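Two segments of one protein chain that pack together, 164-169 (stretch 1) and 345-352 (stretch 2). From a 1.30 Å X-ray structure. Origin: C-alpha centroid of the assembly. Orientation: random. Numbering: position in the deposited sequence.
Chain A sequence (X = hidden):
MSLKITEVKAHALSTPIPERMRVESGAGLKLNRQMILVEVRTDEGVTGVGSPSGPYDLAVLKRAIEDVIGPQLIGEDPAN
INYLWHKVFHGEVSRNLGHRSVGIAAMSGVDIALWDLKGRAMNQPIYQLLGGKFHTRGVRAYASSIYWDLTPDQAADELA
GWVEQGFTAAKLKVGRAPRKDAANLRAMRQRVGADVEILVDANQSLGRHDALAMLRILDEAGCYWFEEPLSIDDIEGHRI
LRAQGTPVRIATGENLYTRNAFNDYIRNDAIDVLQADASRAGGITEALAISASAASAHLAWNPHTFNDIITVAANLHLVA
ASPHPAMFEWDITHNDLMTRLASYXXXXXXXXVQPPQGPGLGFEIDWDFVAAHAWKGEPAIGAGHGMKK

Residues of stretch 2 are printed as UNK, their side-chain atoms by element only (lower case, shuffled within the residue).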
ATOM      1  N   GLU A 164      -4.094 -31.908 -22.542  1.00 12.99           N
ATOM      2  CA  GLU A 164      -4.573 -32.254 -23.881  1.00 16.63           C
ATOM      3  C   GLU A 164      -4.611 -31.028 -24.796  1.00 17.71           C
ATOM      4  O   GLU A 164      -4.403 -31.137 -26.006  1.00 17.73           O
ATOM      5  CB  GLU A 164      -5.960 -32.900 -23.792  1.00 16.54           C
ATOM      6  CG  GLU A 164      -6.654 -33.107 -25.134  1.00 30.88           C
ATOM      7  CD  GLU A 164      -5.954 -34.127 -26.009  1.00 37.40           C
ATOM      8  OE1 GLU A 164      -5.023 -34.804 -25.520  1.00 37.88           O
ATOM      9  OE2 GLU A 164      -6.341 -34.254 -27.190  1.00 53.79           O
ATOM     10  N   GLN A 165      -4.861 -29.859 -24.215  1.00 15.52           N
ATOM     11  CA  GLN A 165      -4.893 -28.613 -24.980  1.00 15.35           C
ATOM     12  C   GLN A 165      -3.499 -28.115 -25.357  1.00 16.20           C
ATOM     13  O   GLN A 165      -3.362 -27.182 -26.150  1.00 19.71           O
ATOM     14  CB  GLN A 165      -5.646 -27.520 -24.214  1.00 18.77           C
ATOM     15  CG  GLN A 165      -7.140 -27.764 -24.103  1.00 21.90           C
ATOM     16  CD  GLN A 165      -7.814 -27.830 -25.460  1.00 30.40           C
ATOM     17  OE1 GLN A 165      -8.486 -28.810 -25.785  1.00 41.22           O
ATOM     18  NE2 GLN A 165      -7.627 -26.791 -26.265  1.00 37.31           N
ATOM     19  N   GLY A 166      -2.470 -28.734 -24.789  1.00 13.79           N
ATOM     20  CA  GLY A 166      -1.100 -28.403 -25.138  1.00 14.28           C
ATOM     21  C   GLY A 166      -0.251 -27.872 -23.996  1.00 13.37           C
ATOM     22  O   GLY A 166       0.945 -27.662 -24.167  1.00 15.22           O
ATOM     23  N   PHE A 167      -0.849 -27.656 -22.829  1.00 12.50           N
ATOM     24  CA  PHE A 167      -0.069 -27.163 -21.692  1.00  9.69           C
ATOM     25  C   PHE A 167       0.842 -28.250 -21.117  1.00 10.64           C
ATOM     26  O   PHE A 167       0.440 -29.411 -21.003  1.00 12.30           O
ATOM     27  CB  PHE A 167      -0.989 -26.638 -20.590  1.00 10.45           C
ATOM     28  CG  PHE A 167      -1.632 -25.316 -20.906  1.00  9.35           C
ATOM     29  CD1 PHE A 167      -0.933 -24.128 -20.715  1.00 10.28           C
ATOM     30  CD2 PHE A 167      -2.936 -25.250 -21.370  1.00  9.77           C
ATOM     31  CE1 PHE A 167      -1.514 -22.904 -20.994  1.00 10.08           C
ATOM     32  CE2 PHE A 167      -3.529 -24.022 -21.642  1.00  9.80           C
ATOM     33  CZ  PHE A 167      -2.810 -22.849 -21.459  1.00  9.84           C
ATOM     34  N   THR A 168       2.059 -27.867 -20.734  1.00  9.17           N
ATOM     35  CA  THR A 168       3.014 -28.779 -20.115  1.00 10.07           C
ATOM     36  C   THR A 168       3.123 -28.521 -18.613  1.00  8.32           C
ATOM     37  O   THR A 168       3.975 -29.093 -17.934  1.00  9.34           O
ATOM     38  CB  THR A 168       4.421 -28.637 -20.740  1.00 11.25           C
ATOM     39  OG1 THR A 168       4.941 -27.327 -20.477  1.00 12.76           O
ATOM     40  CG2 THR A 168       4.366 -28.877 -22.248  1.00 14.23           C
ATOM     41  N   ALA A 169       2.249 -27.656 -18.105  1.00  8.60           N
ATOM     42  CA  ALA A 169       2.286 -27.220 -16.714  1.00  8.09           C
ATOM     43  C   ALA A 169       0.937 -26.607 -16.364  1.00  7.27           C
ATOM     44  O   ALA A 169       0.255 -26.053 -17.230  1.00  8.00           O
ATOM     45  CB  ALA A 169       3.396 -26.181 -16.517  1.00  8.73           C
ATOM     46  N   UNK A 345      -4.397 -13.711 -29.210  1.00 17.77           N
ATOM     47  CA  UNK A 345      -5.073 -14.883 -28.642  1.00 21.52           C
ATOM     48  C   UNK A 345      -4.092 -15.954 -28.165  1.00 17.58           C
ATOM     49  O   UNK A 345      -2.940 -15.971 -28.586  1.00 18.74           O
ATOM     50  o   UNK A 345      -7.512 -14.794 -31.348  1.00 45.21           O
ATOM     51  c   UNK A 345      -7.058 -14.617 -30.199  1.00 34.18           C
ATOM     52  o   UNK A 345      -7.468 -13.722 -29.436  1.00 35.28           O
ATOM     53  c   UNK A 345      -5.966 -15.536 -29.704  1.00 22.17           C
ATOM     54  N   UNK A 346      -4.567 -16.869 -27.318  1.00 15.98           N
ATOM     55  CA  UNK A 346      -3.774 -18.042 -26.943  1.00 15.55           C
ATOM     56  C   UNK A 346      -3.473 -18.913 -28.156  1.00 19.91           C
ATOM     57  O   UNK A 346      -4.384 -19.308 -28.890  1.00 20.33           O
ATOM     58  c   UNK A 346      -2.487 -19.939 -24.745  1.00 14.19           C
ATOM     59  c   UNK A 346      -4.496 -18.894 -25.893  1.00 13.29           C
ATOM     60  c   UNK A 346      -3.819 -20.197 -25.449  1.00 13.44           C
ATOM     61  c   UNK A 346      -4.749 -20.987 -24.545  1.00 16.34           C
ATOM     62  N   UNK A 347      -2.196 -19.215 -28.355  1.00 16.28           N
ATOM     63  CA  UNK A 347      -1.769 -20.184 -29.360  1.00 16.26           C
ATOM     64  C   UNK A 347      -0.573 -20.965 -28.833  1.00 17.19           C
ATOM     65  O   UNK A 347       0.529 -20.417 -28.705  1.00 18.20           O
ATOM     66  c   UNK A 347      -1.409 -19.484 -30.673  1.00 19.88           C
ATOM     67  c   UNK A 347      -1.015 -20.439 -31.792  1.00 30.47           C
ATOM     68  c   UNK A 347      -0.589 -19.681 -33.040  1.00 41.12           C
ATOM     69  c   UNK A 347      -1.702 -18.776 -33.547  1.00 53.34           C
ATOM     70  n   UNK A 347      -2.918 -19.543 -33.947  1.00 59.18           N
ATOM     71  N   UNK A 348      -0.797 -22.235 -28.510  1.00 17.12           N
ATOM     72  CA  UNK A 348       0.262 -23.105 -28.001  1.00 17.19           C
ATOM     73  C   UNK A 348       0.886 -23.955 -29.093  1.00 22.31           C
ATOM     74  O   UNK A 348       0.184 -24.616 -29.855  1.00 23.57           O
ATOM     75  c   UNK A 348      -1.304 -24.464 -24.659  1.00 17.10           C
ATOM     76  c   UNK A 348       0.647 -22.892 -24.835  1.00 13.88           C
ATOM     77  c   UNK A 348      -0.266 -24.035 -26.906  1.00 17.66           C
ATOM     78  c   UNK A 348      -0.598 -23.442 -25.541  1.00 14.94           C
ATOM     79  N   UNK A 349       2.210 -23.938 -29.151  1.00 17.20           N
ATOM     80  CA  UNK A 349       2.975 -24.842 -30.001  1.00 19.94           C
ATOM     81  C   UNK A 349       4.023 -25.538 -29.152  1.00 20.13           C
ATOM     82  O   UNK A 349       4.941 -24.896 -28.640  1.00 17.41           O
ATOM     83  c   UNK A 349       2.698 -23.531 -32.173  1.00 41.77           C
ATOM     84  o   UNK A 349       2.854 -25.306 -33.753  1.00 69.17           O
ATOM     85  c   UNK A 349       3.658 -24.069 -31.127  1.00 23.69           C
ATOM     86  c   UNK A 349       2.093 -24.634 -33.023  1.00 53.59           C
ATOM     87  o   UNK A 349       0.860 -24.826 -32.965  1.00 54.76           O
ATOM     88  N   UNK A 350       3.885 -26.851 -29.002  1.00 19.06           N
ATOM     89  CA  UNK A 350       4.781 -27.609 -28.142  1.00 21.00           C
ATOM     90  C   UNK A 350       4.850 -26.985 -26.753  1.00 15.48           C
ATOM     91  O   UNK A 350       5.906 -26.953 -26.127  1.00 17.49           O
ATOM     92  c   UNK A 350       6.178 -27.689 -28.755  1.00 25.72           C
ATOM     93  n   UNK A 350       6.710 -27.709 -31.117  1.00 38.57           N
ATOM     94  o   UNK A 350       5.715 -29.518 -30.230  1.00 40.29           O
ATOM     95  c   UNK A 350       6.182 -28.385 -30.104  1.00 38.29           C
ATOM     96  N   UNK A 351       3.706 -26.490 -26.287  1.00 15.23           N
ATOM     97  CA  UNK A 351       3.590 -25.946 -24.944  1.00 12.61           C
ATOM     98  C   UNK A 351       4.041 -24.504 -24.796  1.00 11.28           C
ATOM     99  O   UNK A 351       4.008 -23.958 -23.687  1.00 10.53           O
ATOM    100  N   UNK A 352       4.442 -23.882 -25.905  1.00 11.21           N
ATOM    101  CA  UNK A 352       5.010 -22.533 -25.890  1.00 10.68           C
ATOM    102  C   UNK A 352       4.080 -21.502 -26.514  1.00 11.73           C
ATOM    103  O   UNK A 352       3.349 -21.805 -27.463  1.00 13.30           O
ATOM    104  c   UNK A 352       8.581 -23.341 -27.235  1.00 15.30           C
ATOM    105  c   UNK A 352       7.330 -23.622 -26.408  1.00 13.18           C
ATOM    106  c   UNK A 352       6.324 -22.507 -26.662  1.00 13.30           C
ATOM    107  c   UNK A 352       7.676 -23.753 -24.924  1.00 15.13           C
TER
HETATM  108  O   HOH W   1      -1.927 -26.845 -28.758  1.00 33.90           O
HETATM  109  O   HOH W   2       1.103 -27.264 -27.403  1.00 21.47           O
HETATM  110  O   HOH W   3       3.267 -25.405 -21.576  1.00 11.58           O

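Position 345 carries two side-chain carbons, the second bearing two oxygens. This short carboxylate is Asp345. It lies out of reach of stretch 1.

Position 346 has four side-chain carbons, forked at the second. Its CA-to-CB bond points toward stretch 1, and one terminal carbon comes 4.1 Å from CZ of Phe167. The residue is Leu346, with chi1 t and chi2 p. That terminal carbon, CD2, sits oblique to the Phe167 ring.

Position 347 has four carbons in a row ending in a nitrogen. It is Lys347, and it makes no contact with stretch 1.

Position 348 again has four carbons, forked at the second. Its CA-to-CB bond points toward stretch 1. One terminal carbon lies 3.6 Å from C of Gly166 and 3.8 Å from CD2 of Phe167. The residue is Leu348, with chi1 m and chi2 t. Its CD1 sits 3.6 Å from the centroid of the Phe167 ring and only 6° off the ring normal, a CH-pi contact over one face.

Position 349 has three side-chain carbons, the third carrying two oxygens. It is Glu349, whose CA-to-CB bond points away from stretch 1. It opens a type I' turn.

Position 350 has two side-chain carbons, the second carrying one oxygen and one nitrogen. The amide identifies Asn350. Its CA-to-CB bond also points away.

Position 351 has no side-chain atoms and is Gly351. Its phi is positive, which favours glycine. An ideal CB here would lie 2.7 Å from CG2 of Thr168, a clash. The bare CA instead approaches O of Gly166 at 3.2 Å in a CA-H...O contact.

Position 352 has four carbons, forked at the second. It is Leu352, whose CA-to-CB bond points away. The turn closes with backbone bonds from Glu349 N to Leu352 O (2.9 Å) and from Leu352 N to Glu349 O (3.0 Å).

No direct hydrogen bond joins the stretches. Leu348 fills the space beside Gly166 and over the Phe167 ring, while Leu346 adds a further apolar contact to that ring. Gly166 also has positive phi, in a Schellman motif after the helix; an ideal CB there would come within 3.3 Å of CD1 of Leu348. The absence of a CB leaves room at Gly166 for CD1 of Leu348 and at Gly351 for CG2 of Thr168. Three waters link the polar backbone atoms. Water 1 donates to O of Gln165 and O of Leu348. Water 2 donates to O of Gly166 and accepts from N of Gly351. Water 3 accepts from N of Thr168 and donates to O of Gly351.

Stretch 2 (345-352) DLKLENGL
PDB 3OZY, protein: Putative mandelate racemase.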